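Local atomic coordinates of ComZ (PDB entry 6QVI), a protein that is a competence-associated pilin that probably acts at the pilus tip as a receptor for DNA during natural transformation. Residues C297-I309 against E369-A381. Residues are numbered along the deposited sequence; the frame is centred on the assembly and turned at random.
Sequences CLQGKAALRIQRI and EVFGDVVLEGIDA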
ATOM      1  N   CYS A 297     -15.116  12.219  -3.766  1.00 58.15           N
ATOM      2  CA  CYS A 297     -15.386  10.800  -3.562  1.00 61.82           C
ATOM      3  C   CYS A 297     -15.927  10.519  -2.172  1.00 60.79           C
ATOM      4  O   CYS A 297     -16.925   9.800  -2.016  1.00 63.29           O
ATOM      5  CB  CYS A 297     -14.103  10.008  -3.818  1.00 63.32           C
ATOM      6  SG  CYS A 297     -14.317   8.252  -3.602  1.00 74.14           S
ATOM      7  N   LEU A 298     -15.286  11.062  -1.156  1.00 64.21           N
ATOM      8  CA  LEU A 298     -15.719  10.840   0.206  1.00 60.61           C
ATOM      9  C   LEU A 298     -17.080  11.392   0.397  1.00 59.94           C
ATOM     10  O   LEU A 298     -17.922  10.785   0.990  1.00 59.22           O
ATOM     11  CB  LEU A 298     -14.785  11.519   1.168  1.00 54.12           C
ATOM     12  CG  LEU A 298     -13.455  10.837   1.232  1.00 58.75           C
ATOM     13  CD1 LEU A 298     -12.432  11.781   1.787  1.00 61.17           C
ATOM     14  CD2 LEU A 298     -13.593   9.653   2.137  1.00 66.04           C
ATOM     15  N   GLN A 299     -17.301  12.563  -0.144  1.00 56.74           N
ATOM     16  CA  GLN A 299     -18.575  13.196  -0.029  1.00 65.21           C
ATOM     17  C   GLN A 299     -19.653  12.356  -0.638  1.00 68.55           C
ATOM     18  O   GLN A 299     -20.707  12.186  -0.068  1.00 67.65           O
ATOM     19  CB  GLN A 299     -18.536  14.532  -0.729  1.00 71.33           C
ATOM     20  CG  GLN A 299     -17.912  15.645   0.067  1.00 71.57           C
ATOM     21  CD  GLN A 299     -17.606  16.835  -0.779  1.00 72.27           C
ATOM     22  OE1 GLN A 299     -17.681  16.776  -1.976  1.00 69.45           O
ATOM     23  NE2 GLN A 299     -17.255  17.917  -0.157  1.00 72.01           N
ATOM     24  N   GLY A 300     -19.391  11.837  -1.821  1.00 69.80           N
ATOM     25  CA  GLY A 300     -20.355  11.036  -2.512  1.00 49.08           C
ATOM     26  C   GLY A 300     -20.526   9.621  -2.055  1.00 64.74           C
ATOM     27  O   GLY A 300     -21.568   9.065  -2.251  1.00 67.54           O
ATOM     28  N   LYS A 301     -19.534   9.022  -1.445  1.00 59.34           N
ATOM     29  CA  LYS A 301     -19.704   7.652  -1.033  1.00 68.64           C
ATOM     30  C   LYS A 301     -19.975   7.488   0.431  1.00 70.46           C
ATOM     31  O   LYS A 301     -20.065   6.396   0.933  1.00 71.82           O
ATOM     32  CB  LYS A 301     -18.496   6.843  -1.427  1.00 69.86           C
ATOM     33  CG  LYS A 301     -18.618   6.258  -2.812  1.00 85.58           C
ATOM     34  CD  LYS A 301     -17.699   5.075  -2.991  1.00 94.74           C
ATOM     35  CE  LYS A 301     -18.472   3.790  -3.186  1.00 97.66           C
ATOM     36  NZ  LYS A 301     -17.832   2.640  -2.483  1.00100.06           N
ATOM     37  N   ALA A 302     -20.123   8.588   1.122  1.00 65.30           N
ATOM     38  CA  ALA A 302     -20.367   8.552   2.533  1.00 59.51           C
ATOM     39  C   ALA A 302     -21.721   8.068   2.883  1.00 63.63           C
ATOM     40  O   ALA A 302     -22.682   8.400   2.245  1.00 66.48           O
ATOM     41  CB  ALA A 302     -20.216   9.924   3.079  1.00 46.66           C
ATOM     42  N   ALA A 303     -21.794   7.294   3.936  1.00 61.66           N
ATOM     43  CA  ALA A 303     -23.051   6.809   4.405  1.00 64.50           C
ATOM     44  C   ALA A 303     -23.596   7.913   5.252  1.00 78.65           C
ATOM     45  O   ALA A 303     -24.693   8.359   5.056  1.00 88.69           O
ATOM     46  CB  ALA A 303     -22.854   5.583   5.241  1.00 57.52           C
ATOM     47  N   LEU A 304     -22.800   8.350   6.205  1.00 73.81           N
ATOM     48  CA  LEU A 304     -23.165   9.413   7.092  1.00 70.48           C
ATOM     49  C   LEU A 304     -22.271  10.556   6.757  1.00 68.10           C
ATOM     50  O   LEU A 304     -21.090  10.414   6.781  1.00 63.57           O
ATOM     51  CB  LEU A 304     -22.899   8.977   8.515  1.00 71.50           C
ATOM     52  CG  LEU A 304     -23.565   9.761   9.626  1.00 65.97           C
ATOM     53  CD1 LEU A 304     -22.647  10.828  10.135  1.00 62.18           C
ATOM     54  CD2 LEU A 304     -24.794  10.415   9.078  1.00 58.75           C
ATOM     55  N   ARG A 305     -22.830  11.703   6.449  1.00 67.78           N
ATOM     56  CA  ARG A 305     -22.018  12.837   6.124  1.00 62.37           C
ATOM     57  C   ARG A 305     -22.631  14.090   6.657  1.00 66.04           C
ATOM     58  O   ARG A 305     -23.718  14.415   6.300  1.00 56.87           O
ATOM     59  CB  ARG A 305     -21.903  12.959   4.638  1.00 57.22           C
ATOM     60  CG  ARG A 305     -21.461  14.319   4.220  1.00 55.63           C
ATOM     61  CD  ARG A 305     -20.748  14.260   2.915  1.00 48.17           C
ATOM     62  NE  ARG A 305     -20.623  15.572   2.354  1.00 47.80           N
ATOM     63  CZ  ARG A 305     -21.374  15.998   1.377  1.00 51.64           C
ATOM     64  NH1 ARG A 305     -22.260  15.195   0.878  1.00 51.18           N
ATOM     65  NH2 ARG A 305     -21.227  17.195   0.895  1.00 55.92           N
ATOM     66  N   ILE A 306     -21.905  14.805   7.503  1.00 70.51           N
ATOM     67  CA  ILE A 306     -22.382  16.025   8.117  1.00 68.74           C
ATOM     68  C   ILE A 306     -21.467  17.177   7.865  1.00 60.14           C
ATOM     69  O   ILE A 306     -20.299  17.028   7.967  1.00 57.81           O
ATOM     70  CB  ILE A 306     -22.398  15.853   9.621  1.00 74.48           C
ATOM     71  CG1 ILE A 306     -23.121  14.585   9.981  1.00 79.00           C
ATOM     72  CG2 ILE A 306     -23.113  16.995  10.286  1.00 76.28           C
ATOM     73  CD1 ILE A 306     -23.402  14.494  11.444  1.00 82.21           C
ATOM     74  N   GLN A 307     -21.998  18.338   7.547  1.00 56.23           N
ATOM     75  CA  GLN A 307     -21.162  19.483   7.306  1.00 66.77           C
ATOM     76  C   GLN A 307     -21.400  20.506   8.354  1.00 65.78           C
ATOM     77  O   GLN A 307     -22.408  20.515   8.982  1.00 64.13           O
ATOM     78  CB  GLN A 307     -21.500  20.149   5.998  1.00 71.39           C
ATOM     79  CG  GLN A 307     -21.754  19.229   4.847  1.00 75.33           C
ATOM     80  CD  GLN A 307     -21.346  19.857   3.560  1.00 79.08           C
ATOM     81  OE1 GLN A 307     -20.438  19.396   2.914  1.00 94.48           O
ATOM     82  NE2 GLN A 307     -22.002  20.925   3.193  1.00 71.17           N
ATOM     83  N   ARG A 308     -20.468  21.416   8.502  1.00 60.56           N
ATOM     84  CA  ARG A 308     -20.621  22.435   9.483  1.00 62.26           C
ATOM     85  C   ARG A 308     -19.976  23.704   9.122  1.00 57.82           C
ATOM     86  O   ARG A 308     -18.809  23.859   9.254  1.00 63.27           O
ATOM     87  CB  ARG A 308     -20.021  22.002  10.772  1.00 70.25           C
ATOM     88  CG  ARG A 308     -19.856  23.166  11.691  1.00 76.50           C
ATOM     89  CD  ARG A 308     -19.709  22.687  13.091  1.00 81.87           C
ATOM     90  NE  ARG A 308     -18.696  23.465  13.756  1.00 95.69           N
ATOM     91  CZ  ARG A 308     -18.921  24.135  14.864  1.00108.52           C
ATOM     92  NH1 ARG A 308     -20.126  24.149  15.409  1.00118.52           N
ATOM     93  NH2 ARG A 308     -17.960  24.833  15.427  1.00101.47           N
ATOM     94  N   ILE A 309     -20.800  24.629   8.722  1.00 62.28           N
ATOM     95  CA  ILE A 309     -20.445  25.974   8.326  1.00 68.18           C
ATOM     96  C   ILE A 309     -20.852  26.846   9.513  1.00 68.66           C
ATOM     97  O   ILE A 309     -22.048  27.008   9.781  1.00 67.07           O
ATOM     98  CB  ILE A 309     -21.155  26.379   7.029  1.00 69.89           C
ATOM     99  CG1 ILE A 309     -20.672  25.552   5.847  1.00 68.72           C
ATOM    100  CG2 ILE A 309     -21.009  27.849   6.773  1.00 78.96           C
ATOM    101  CD1 ILE A 309     -21.594  24.388   5.523  1.00 69.92           C
ATOM    102  N   GLU A 369     -18.937   1.370  17.014  1.00 81.43           N
ATOM    103  CA  GLU A 369     -19.209   0.589  15.841  1.00 88.20           C
ATOM    104  C   GLU A 369     -19.438   1.520  14.707  1.00 90.75           C
ATOM    105  O   GLU A 369     -20.015   2.560  14.892  1.00 95.66           O
ATOM    106  CB  GLU A 369     -20.458  -0.239  16.055  1.00 88.97           C
ATOM    107  CG  GLU A 369     -20.724  -0.595  17.502  1.00 94.08           C
ATOM    108  CD  GLU A 369     -22.087  -1.209  17.717  1.00103.13           C
ATOM    109  OE1 GLU A 369     -22.770  -0.803  18.661  1.00106.68           O
ATOM    110  OE2 GLU A 369     -22.478  -2.097  16.952  1.00105.15           O
ATOM    111  N   VAL A 370     -18.965   1.158  13.526  1.00 81.64           N
ATOM    112  CA  VAL A 370     -19.140   1.998  12.366  1.00 76.97           C
ATOM    113  C   VAL A 370     -19.730   1.167  11.241  1.00 89.36           C
ATOM    114  O   VAL A 370     -19.179   0.149  10.901  1.00 92.63           O
ATOM    115  CB  VAL A 370     -17.807   2.586  11.915  1.00 66.61           C
ATOM    116  CG1 VAL A 370     -18.022   3.530  10.781  1.00 64.39           C
ATOM    117  CG2 VAL A 370     -17.139   3.354  13.024  1.00 64.15           C
ATOM    118  N   PHE A 371     -20.855   1.589  10.676  1.00 89.47           N
ATOM    119  CA  PHE A 371     -21.511   0.849   9.602  1.00 89.21           C
ATOM    120  C   PHE A 371     -21.491   1.688   8.363  1.00 87.20           C
ATOM    121  O   PHE A 371     -22.177   2.673   8.276  1.00 84.52           O
ATOM    122  CB  PHE A 371     -22.945   0.574   9.973  1.00 96.34           C
ATOM    123  CG  PHE A 371     -23.138   0.196  11.397  1.00100.75           C
ATOM    124  CD1 PHE A 371     -22.923   1.102  12.394  1.00100.73           C
ATOM    125  CD2 PHE A 371     -23.561  -1.059  11.724  1.00104.75           C
ATOM    126  CE1 PHE A 371     -23.110   0.760  13.706  1.00103.58           C
ATOM    127  CE2 PHE A 371     -23.750  -1.412  13.031  1.00108.77           C
ATOM    128  CZ  PHE A 371     -23.528  -0.498  14.023  1.00108.60           C
ATOM    129  N   GLY A 372     -20.637   1.328   7.406  1.00 88.14           N
ATOM    130  CA  GLY A 372     -20.384   2.124   6.236  1.00 84.13           C
ATOM    131  C   GLY A 372     -19.387   3.203   6.598  1.00 81.75           C
ATOM    132  O   GLY A 372     -18.822   3.222   7.693  1.00 84.08           O
ATOM    133  N   ASP A 373     -19.191   4.134   5.677  1.00 76.49           N
ATOM    134  CA  ASP A 373     -18.211   5.191   5.870  1.00 72.14           C
ATOM    135  C   ASP A 373     -18.867   6.499   6.316  1.00 66.31           C
ATOM    136  O   ASP A 373     -19.907   6.904   5.789  1.00 66.07           O
ATOM    137  CB  ASP A 373     -17.434   5.384   4.572  1.00 79.37           C
ATOM    138  CG  ASP A 373     -16.806   4.072   4.067  1.00 98.00           C
ATOM    139  OD1 ASP A 373     -15.607   3.839   4.330  1.00101.27           O
ATOM    140  OD2 ASP A 373     -17.516   3.261   3.416  1.00105.03           O
ATOM    141  N   VAL A 374     -18.225   7.196   7.231  1.00 61.43           N
ATOM    142  CA  VAL A 374     -18.746   8.436   7.759  1.00 58.18           C
ATOM    143  C   VAL A 374     -17.766   9.576   7.665  1.00 55.81           C
ATOM    144  O   VAL A 374     -16.652   9.427   8.039  1.00 56.85           O
ATOM    145  CB  VAL A 374     -19.178   8.259   9.222  1.00 60.71           C
ATOM    146  CG1 VAL A 374     -18.600   7.017   9.823  1.00 58.05           C
ATOM    147  CG2 VAL A 374     -18.781   9.424  10.079  1.00 69.31           C
ATOM    148  N   VAL A 375     -18.194  10.722   7.166  1.00 57.33           N
ATOM    149  CA  VAL A 375     -17.311  11.863   7.086  1.00 62.46           C
ATOM    150  C   VAL A 375     -17.932  13.114   7.641  1.00 61.15           C
ATOM    151  O   VAL A 375     -19.001  13.477   7.247  1.00 55.01           O
ATOM    152  CB  VAL A 375     -16.794  12.113   5.667  1.00 58.29           C
ATOM    153  CG1 VAL A 375     -17.604  11.366   4.677  1.00 63.21           C
ATOM    154  CG2 VAL A 375     -16.805  13.571   5.309  1.00 54.49           C
ATOM    155  N   LEU A 376     -17.207  13.769   8.541  1.00 60.22           N
ATOM    156  CA  LEU A 376     -17.609  14.992   9.196  1.00 54.96           C
ATOM    157  C   LEU A 376     -16.790  16.125   8.699  1.00 53.86           C
ATOM    158  O   LEU A 376     -15.637  16.146   8.918  1.00 57.94           O
ATOM    159  CB  LEU A 376     -17.344  14.856  10.664  1.00 52.37           C
ATOM    160  CG  LEU A 376     -17.660  13.466  11.124  1.00 54.64           C
ATOM    161  CD1 LEU A 376     -17.386  13.311  12.588  1.00 54.31           C
ATOM    162  CD2 LEU A 376     -19.096  13.165  10.833  1.00 56.46           C
ATOM    163  N   GLU A 377     -17.381  17.090   8.039  1.00 50.82           N
ATOM    164  CA  GLU A 377     -16.613  18.195   7.547  1.00 60.21           C
ATOM    165  C   GLU A 377     -16.761  19.403   8.425  1.00 61.15           C
ATOM    166  O   GLU A 377     -17.841  19.763   8.766  1.00 62.65           O
ATOM    167  CB  GLU A 377     -17.060  18.559   6.146  1.00 67.86           C
ATOM    168  CG  GLU A 377     -17.117  17.387   5.201  1.00 78.63           C
ATOM    169  CD  GLU A 377     -17.500  17.763   3.790  1.00 85.29           C
ATOM    170  OE1 GLU A 377     -16.901  18.665   3.193  1.00 87.16           O
ATOM    171  OE2 GLU A 377     -18.412  17.139   3.265  1.00 88.07           O
ATOM    172  N   GLY A 378     -15.655  20.029   8.777  1.00 53.32           N
ATOM    173  CA  GLY A 378     -15.656  21.213   9.607  1.00 67.58           C
ATOM    174  C   GLY A 378     -15.901  20.853  11.036  1.00 68.22           C
ATOM    175  O   GLY A 378     -16.444  21.605  11.786  1.00 63.72           O
ATOM    176  N   ILE A 379     -15.419  19.700  11.412  1.00 68.29           N
ATOM    177  CA  ILE A 379     -15.644  19.138  12.734  1.00 61.58           C
ATOM    178  C   ILE A 379     -14.338  18.480  13.135  1.00 60.77           C
ATOM    179  O   ILE A 379     -13.676  17.874  12.291  1.00 62.43           O
ATOM    180  CB  ILE A 379     -16.787  18.103  12.726  1.00 61.73           C
ATOM    181  CG1 ILE A 379     -18.157  18.793  12.663  1.00 60.42           C
ATOM    182  CG2 ILE A 379     -16.681  17.162  13.927  1.00 61.40           C
ATOM    183  CD1 ILE A 379     -19.309  17.817  12.471  1.00 49.12           C
ATOM    184  N   ASP A 380     -13.906  18.699  14.364  1.00 69.18           N
ATOM    185  CA  ASP A 380     -12.800  17.922  14.880  1.00 64.64           C
ATOM    186  C   ASP A 380     -13.349  16.722  15.645  1.00 62.64           C
ATOM    187  O   ASP A 380     -14.517  16.681  16.036  1.00 68.08           O
ATOM    188  CB  ASP A 380     -11.897  18.793  15.751  1.00 70.22           C
ATOM    189  CG  ASP A 380     -11.058  19.770  14.911  1.00 82.48           C
ATOM    190  OD1 ASP A 380     -10.404  20.702  15.450  1.00 86.79           O
ATOM    191  OD2 ASP A 380     -11.053  19.582  13.671  1.00 91.05           O
ATOM    192  N   ALA A 381     -12.504  15.725  15.836  1.00 57.37           N
ATOM    193  CA  ALA A 381     -12.909  14.565  16.604  1.00 59.97           C
ATOM    194  C   ALA A 381     -11.836  14.267  17.625  1.00 65.07           C
ATOM    195  O   ALA A 381     -10.648  14.319  17.297  1.00 65.99           O
ATOM    196  CB  ALA A 381     -13.152  13.349  15.689  1.00 57.91           C
TER
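R305 meets E377 in a salt bridge: NE of R305 points at OE2 of E377 from 2.9 Å, nearly straight (N-H...O 169°). The oxygen sits at the guanidinium edge, in its plane, and the carboxylate is turned only 26° from that plane. R305 gets there with CG anti to its backbone N (chi1 162°) and the chain extended as far as NE, its side chain crossing that of E377 obliquely. Q299 CG lies over one face of the guanidinium, toward its rim, while its NE2 reaches OE1 of E377 in a weak 3.5 Å bond. NH2 of R305 also donates to OE1 of Q307, from above the amide plane. A leucine in place of R305 would probably leave the E377 carboxylate without its countercharge and Q307 OE1 without this donor.

Beneath this polar group, strands 304-309 and 374-377 run parallel, stacked as in the parallel strand ladder of the beta-solenoid domain and consistent with successive coils; strand 398-406 continues the stack beyond 374-377, and strand 312-317 folds back antiparallel to 304-309. L304 O takes V375 N at 2.9 Å, V375 O takes I306 N at 3.2 Å, and I306 O takes E377 N. At the start, D373 O accepts from both A303 N and L304 N.

On the face bearing R305 and E377, V375 CG1 packs against A302 CB. On the other, L304 and V374 lie side by side, CB to CB 3.9 Å, and L376 CD2 touches L304 and I306; M331 and L336 join that apolar layer. Further out, T400 OG1 bonds D373 OD1.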